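Local structure of FKBO (Streptomyces hygroscopicus, 4BPS) at residues Tyr131-Arg136 / Gly199-Ile204; Met176-Gly181 / Arg228-Gly233. The protein hydrolyses chorismate to pyruvate and a dihydroxycyclohexadiene carboxylic acid, a step in the biosynthesis of the immunosuppressants FK506 and FK520. All blocks are in the same frame, centred on the assembly; numbering follows the deposited sequence.

Interaction 1. Residues Tyr131-Arg136 / Gly199-Ile204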
loop_
_atom_site.group_PDB
_atom_site.type_symbol
_atom_site.label_atom_id
_atom_site.label_comp_id
_atom_site.label_asym_id
_atom_site.label_seq_id
_atom_site.Cartn_x
_atom_site.Cartn_y
_atom_site.Cartn_z
ATOM N N TYR A 131 4.134 15.918 10.101
ATOM C CA TYR A 131 4.642 14.644 9.606
ATOM C C TYR A 131 4.663 14.697 8.073
ATOM O O TYR A 131 3.942 13.969 7.401
ATOM C CB TYR A 131 3.812 13.454 10.127
ATOM C CG TYR A 131 3.832 13.352 11.627
ATOM C CD1 TYR A 131 3.055 14.209 12.413
ATOM C CD2 TYR A 131 4.645 12.426 12.275
ATOM C CE1 TYR A 131 3.093 14.152 13.794
ATOM C CE2 TYR A 131 4.705 12.380 13.668
ATOM C CZ TYR A 131 3.922 13.241 14.415
ATOM O OH TYR A 131 3.968 13.207 15.784
ATOM N N PRO A 132 5.502 15.579 7.504
ATOM C CA PRO A 132 5.366 15.869 6.074
ATOM C C PRO A 132 5.895 14.773 5.147
ATOM O O PRO A 132 5.592 14.830 3.958
ATOM C CB PRO A 132 6.200 17.145 5.903
ATOM C CG PRO A 132 7.236 17.037 6.983
ATOM C CD PRO A 132 6.486 16.460 8.160
ATOM N N LEU A 133 6.690 13.824 5.628
ATOM C CA LEU A 133 7.311 12.838 4.742
ATOM C C LEU A 133 6.431 11.619 4.652
ATOM O O LEU A 133 6.425 10.783 5.554
ATOM C CB LEU A 133 8.692 12.461 5.259
ATOM C CG LEU A 133 9.697 13.608 5.391
ATOM C CD1 LEU A 133 11.050 13.036 5.843
ATOM C CD2 LEU A 133 9.871 14.412 4.116
ATOM N N LEU A 134 5.654 11.494 3.579
ATOM C CA LEU A 134 4.879 10.271 3.422
ATOM C C LEU A 134 5.813 9.087 3.170
ATOM O O LEU A 134 6.779 9.201 2.422
ATOM C CB LEU A 134 3.890 10.386 2.261
ATOM C CG LEU A 134 2.684 11.270 2.523
ATOM C CD1 LEU A 134 1.964 11.529 1.198
ATOM C CD2 LEU A 134 1.718 10.587 3.495
ATOM N N ALA A 135 5.496 7.966 3.807
ATOM C CA ALA A 135 6.336 6.773 3.787
ATOM C C ALA A 135 5.723 5.595 3.044
ATOM O O ALA A 135 6.454 4.727 2.572
ATOM C CB ALA A 135 6.640 6.325 5.215
ATOM N N ARG A 136 4.394 5.528 3.003
ATOM C CA ARG A 136 3.718 4.393 2.393
ATOM C C ARG A 136 2.260 4.776 2.240
ATOM O O ARG A 136 1.695 5.360 3.179
ATOM C CB ARG A 136 3.837 3.137 3.270
ATOM C CG ARG A 136 4.165 1.867 2.542
ATOM C CD ARG A 136 3.106 1.409 1.535
ATOM N NE ARG A 136 3.405 0.083 0.990
ATOM C CZ ARG A 136 2.621 -0.496 0.094
ATOM N NH1 ARG A 136 2.904 -1.708 -0.358
ATOM N NH2 ARG A 136 1.569 0.153 -0.356
ATOM N N GLY A 199 13.596 13.141 9.175
ATOM C CA GLY A 199 14.550 12.067 8.980
ATOM C C GLY A 199 14.620 11.549 7.560
ATOM O O GLY A 199 14.333 12.264 6.589
ATOM N N VAL A 200 15.021 10.295 7.442
ATOM C CA VAL A 200 15.363 9.700 6.165
ATOM C C VAL A 200 14.130 9.054 5.536
ATOM O O VAL A 200 13.494 8.191 6.156
ATOM C CB VAL A 200 16.433 8.614 6.371
ATOM C CG1 VAL A 200 16.831 7.992 5.031
ATOM C CG2 VAL A 200 17.647 9.191 7.097
ATOM N N ARG A 201 13.808 9.460 4.312
ATOM C CA ARG A 201 12.727 8.859 3.549
ATOM C C ARG A 201 13.218 8.877 2.111
ATOM O O ARG A 201 13.280 9.933 1.470
ATOM C CB ARG A 201 11.419 9.647 3.718
ATOM C CG ARG A 201 10.178 8.999 3.057
ATOM C CD ARG A 201 10.071 9.222 1.516
ATOM N NE ARG A 201 10.374 10.592 1.032
ATOM C CZ ARG A 201 9.493 11.591 1.028
ATOM N NH1 ARG A 201 8.230 11.352 1.417
ATOM N NH2 ARG A 201 9.784 12.814 0.537
ATOM N N ILE A 202 13.637 7.710 1.620
ATOM C CA ILE A 202 14.258 7.598 0.293
ATOM C C ILE A 202 13.339 6.796 -0.611
ATOM O O ILE A 202 13.075 5.623 -0.367
ATOM C CB ILE A 202 15.638 6.916 0.381
ATOM C CG1 ILE A 202 16.608 7.729 1.251
ATOM C CG2 ILE A 202 16.220 6.733 -1.031
ATOM C CD1 ILE A 202 17.869 6.957 1.650
ATOM N N ASN A 203 12.830 7.434 -1.654
ATOM C CA ASN A 203 11.978 6.738 -2.620
ATOM C C ASN A 203 12.862 6.065 -3.657
ATOM O O ASN A 203 13.847 6.644 -4.135
ATOM C CB ASN A 203 10.981 7.710 -3.226
ATOM C CG ASN A 203 9.952 8.159 -2.214
ATOM O OD1 ASN A 203 9.576 7.402 -1.327
ATOM N ND2 ASN A 203 9.504 9.400 -2.334
ATOM N N ILE A 204 12.496 4.837 -4.000
ATOM C CA ILE A 204 13.324 3.956 -4.801
ATOM C C ILE A 204 12.573 3.530 -6.047
ATOM O O ILE A 204 11.407 3.106 -5.978
ATOM C CB ILE A 204 13.728 2.713 -3.952
ATOM C CG1 ILE A 204 14.525 3.183 -2.720
ATOM C CG2 ILE A 204 14.539 1.732 -4.779
ATOM C CD1 ILE A 204 14.500 2.194 -1.546
HETATM O O HOH W 1 6.016 12.774 0.912
#
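Arg201 reaches from strand 201-204 to the backbone of Leu133 and Leu134, bridging two beta-sheets of this YjgF-fold enzyme at the ends where strands 133-142 and 201-204 begin. The tight part centres on the arginine. Arg201 NH1 donates to Leu134 O at 2.8 Å, with the carbonyl oxygen 1° from the guanidinium plane and the nitrogen lying on one of its lone pairs. The arginine leaves its backbone with CG anti to N (chi1 -174°), then bends at chi2 and chi3, curling the chain around that same oxygen so that CD comes within 3.4 Å of Leu134 O. Leu133 CD2 lies over one face of the guanidinium, 3.9 Å from NH2, and Asn203 ND2 lies 3.7 Å above the plane on the opposite face, offset toward the rim. Leu133 CD1 packs 3.5 Å from Gly199 O and 4.0 Å from Arg201 CB. The Arg201 side chain also touches Thr230 and Leu232 of strand 229-232. The solvent side is looser: Gly199 is exposed, Leu133 and Arg201 partly so. Leu134 N and Arg201 NH1, both donors, cannot bond each other; one water accepts from both, 3.0 Å from Leu134 N and 2.7 Å from Arg201 NH1.

Interaction 2. Residues Met176-Gly181 / Arg228-Gly233. With 3EB (3-(2-carboxyethyl)benzoic acid), chain B.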
loop_
_atom_site.group_PDB
_atom_site.type_symbol
_atom_site.label_atom_id
_atom_site.label_comp_id
_atom_site.label_asym_id
_atom_site.label_seq_id
_atom_site.Cartn_x
_atom_site.Cartn_y
_atom_site.Cartn_z
HETATM N N MSE A 176 6.190 11.037 -3.727
HETATM C CA MSE A 176 5.215 10.031 -3.334
HETATM C C MSE A 176 5.922 8.707 -3.093
HETATM O O MSE A 176 6.707 8.244 -3.919
HETATM C CB MSE A 176 4.104 9.859 -4.364
HETATM C CG MSE A 176 3.248 11.123 -4.607
HETATM SE SE MSE A 176 2.450 11.894 -3.000
HETATM C CE MSE A 176 1.194 10.511 -2.641
ATOM N N PRO A 177 5.605 8.050 -1.974
ATOM C CA PRO A 177 6.357 6.851 -1.585
ATOM C C PRO A 177 5.754 5.585 -2.189
ATOM O O PRO A 177 4.922 5.628 -3.108
ATOM C CB PRO A 177 6.212 6.835 -0.056
ATOM C CG PRO A 177 4.833 7.414 0.138
ATOM C CD PRO A 177 4.760 8.541 -0.872
ATOM N N ALA A 178 6.174 4.443 -1.660
ATOM C CA ALA A 178 5.628 3.159 -2.027
ATOM C C ALA A 178 4.099 3.195 -1.909
ATOM O O ALA A 178 3.543 3.849 -1.004
ATOM C CB ALA A 178 6.200 2.088 -1.105
ATOM N N ALA A 179 3.445 2.467 -2.810
ATOM C CA ALA A 179 1.988 2.480 -2.879
ATOM C C ALA A 179 1.416 1.141 -3.297
ATOM O O ALA A 179 2.123 0.259 -3.816
ATOM C CB ALA A 179 1.510 3.572 -3.872
ATOM N N THR A 180 0.118 1.018 -3.061
ATOM C CA THR A 180 -0.730 -0.036 -3.605
ATOM C C THR A 180 -1.980 0.610 -4.168
ATOM O O THR A 180 -2.533 1.514 -3.535
ATOM C CB THR A 180 -1.118 -1.009 -2.504
ATOM O OG1 THR A 180 0.077 -1.656 -2.064
ATOM C CG2 THR A 180 -2.143 -2.046 -2.951
ATOM N N GLY A 181 -2.413 0.150 -5.349
ATOM C CA GLY A 181 -3.669 0.561 -5.969
ATOM C C GLY A 181 -4.381 -0.709 -6.390
ATOM O O GLY A 181 -4.063 -1.284 -7.433
ATOM N N ARG A 228 8.579 2.754 -6.319
ATOM C CA ARG A 228 8.540 1.281 -6.345
ATOM C C ARG A 228 8.884 0.666 -4.966
ATOM O O ARG A 228 8.503 -0.483 -4.675
ATOM C CB ARG A 228 9.439 0.733 -7.467
ATOM C CG ARG A 228 9.044 1.276 -8.830
ATOM C CD ARG A 228 7.667 0.802 -9.248
ATOM N NE ARG A 228 7.207 1.525 -10.431
ATOM C CZ ARG A 228 6.161 1.139 -11.156
ATOM N NH1 ARG A 228 5.480 0.049 -10.834
ATOM N NH2 ARG A 228 5.809 1.854 -12.220
ATOM N N ALA A 229 9.562 1.429 -4.110
ATOM C CA ALA A 229 9.808 1.059 -2.694
ATOM C C ALA A 229 10.206 2.350 -1.976
ATOM O O ALA A 229 10.524 3.358 -2.643
ATOM C CB ALA A 229 10.912 0.017 -2.595
ATOM N N THR A 230 10.196 2.329 -0.643
ATOM C CA THR A 230 10.651 3.455 0.143
ATOM C C THR A 230 11.457 2.930 1.317
ATOM O O THR A 230 11.002 2.021 2.027
ATOM C CB THR A 230 9.454 4.273 0.690
ATOM O OG1 THR A 230 8.729 4.813 -0.431
ATOM C CG2 THR A 230 9.898 5.406 1.611
ATOM N N TRP A 231 12.648 3.495 1.512
ATOM C CA TRP A 231 13.435 3.266 2.722
ATOM C C TRP A 231 13.077 4.356 3.728
ATOM O O TRP A 231 13.165 5.548 3.405
ATOM C CB TRP A 231 14.949 3.313 2.427
ATOM C CG TRP A 231 15.707 3.205 3.718
ATOM C CD1 TRP A 231 16.066 4.230 4.564
ATOM C CD2 TRP A 231 16.081 1.998 4.390
ATOM N NE1 TRP A 231 16.672 3.722 5.708
ATOM C CE2 TRP A 231 16.689 2.355 5.623
ATOM C CE3 TRP A 231 15.971 0.647 4.064
ATOM C CZ2 TRP A 231 17.181 1.402 6.509
ATOM C CZ3 TRP A 231 16.449 -0.293 4.956
ATOM C CH2 TRP A 231 17.054 0.089 6.149
ATOM N N LEU A 232 12.721 3.951 4.942
ATOM C CA LEU A 232 12.310 4.902 5.977
ATOM C C LEU A 232 13.131 4.690 7.230
ATOM O O LEU A 232 13.135 3.587 7.790
ATOM C CB LEU A 232 10.829 4.743 6.344
ATOM C CG LEU A 232 10.232 5.878 7.191
ATOM C CD1 LEU A 232 10.045 7.120 6.350
ATOM C CD2 LEU A 232 8.925 5.436 7.853
ATOM N N GLY A 233 13.772 5.751 7.734
ATOM C CA GLY A 233 14.397 5.685 9.046
ATOM C C GLY A 233 15.900 5.550 8.995
ATOM O O GLY A 233 16.526 5.578 7.942
HETATM C C 3EB B . 1.876 -0.833 -11.824
HETATM O O 3EB B . 1.518 0.193 -12.413
HETATM C CA 3EB B . 0.888 -1.829 -11.285
HETATM O OAB 3EB B . -1.975 3.293 -8.485
HETATM O OAD 3EB B . -1.189 3.287 -6.411
HETATM C CAE 3EB B . 1.017 -0.750 -8.439
HETATM C CAF 3EB B . 1.246 -0.031 -7.272
HETATM C CAG 3EB B . 0.018 -0.355 -9.329
HETATM C CAH 3EB B . 0.478 1.080 -6.970
HETATM C CAL 3EB B . -1.299 2.761 -7.582
HETATM C CAM 3EB B . -0.734 0.779 -9.019
HETATM C CAN 3EB B . -0.503 1.514 -7.856
HETATM O OXT 3EB B . 3.119 -1.148 -11.682
HETATM C C2 3EB B . -0.306 -1.146 -10.587
#
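With OG1 anti to its carbonyl carbon and beside its own backbone N (chi1 -63°), Thr230 presents its hydroxyl to the backbone of Ala178, near the start of strand 178-184, where Ala178 N donates to Thr230 OG1 at 2.9 Å. The bond is moderately bent, 152° at the hydrogen. Arg228 also sets CG anti to its carbonyl carbon, but its chain turns at chi2 (-65°) and then runs extended to the bound 3-(2-carboxyethyl)benzoic acid. Around the threonine the packing is close: Pro177 CB approaches Thr230 OG1 to 3.3 Å, and Ala178 CB lies alongside the same oxygen at 3.8 Å. Ala178 CB also rests 4.1 Å from Ala229 CA. The hydroxyl is buried and has a second hydrogen-bond partner in Asn203 OD1, so one side-chain oxygen ties Ala178 to the neighbouring strand 201-204. In this YjgF-fold chorismatase the contact joins strand 178-184, whose Ala179 is hydrogen-bonded through its backbone to Ala244 of strand 239-249, to strand 229-232, and a classic beta bulge, with Arg228 and Ala229 both facing Ile204, lies where the second strand begins. Both segments reach the ligand pocket, 176-181 through its later residues and 228-233 through its first. Arg228, an established substrate-binding residue, donates from NH1 to OXT of the ligand at 2.8 Å, with the oxygen at the edge of the guanidinium and in its plane. Arg228 NH2 bonds Tyr215 OH, so two substrate-binding side chains are joined to each other as well as to the ligand, which would limit turning of the guanidinium. From the other segment, Gly181 N stands 3.4 Å from ring atom CAN of the ligand, the peptide backbone lying against the ring. Ala179 CB lies 3.7 Å from ligand OAD, the methyl lining the benzoate end of the pocket.

Overall arrangement
The two interactions lie side by side, their centres about 8 Å apart, and their segments alternate along the chain: 131-136, 176-181, 199-204, 228-233. The first segments of both belong to one mixed sheet, in which strands 133-142 and 178-184 are parallel neighbours. The second segments pair antiparallel in the other sheet, where Ile202 N and Ile204 N probably bond to Trp231 O and Ala229 O. Each interaction therefore spans the same two sheets. Interaction 1 sits nearer the surface, its Leu134 side chain about 12 Å from the ligand, whereas interaction 2 is buried and extends directly into the substrate pocket.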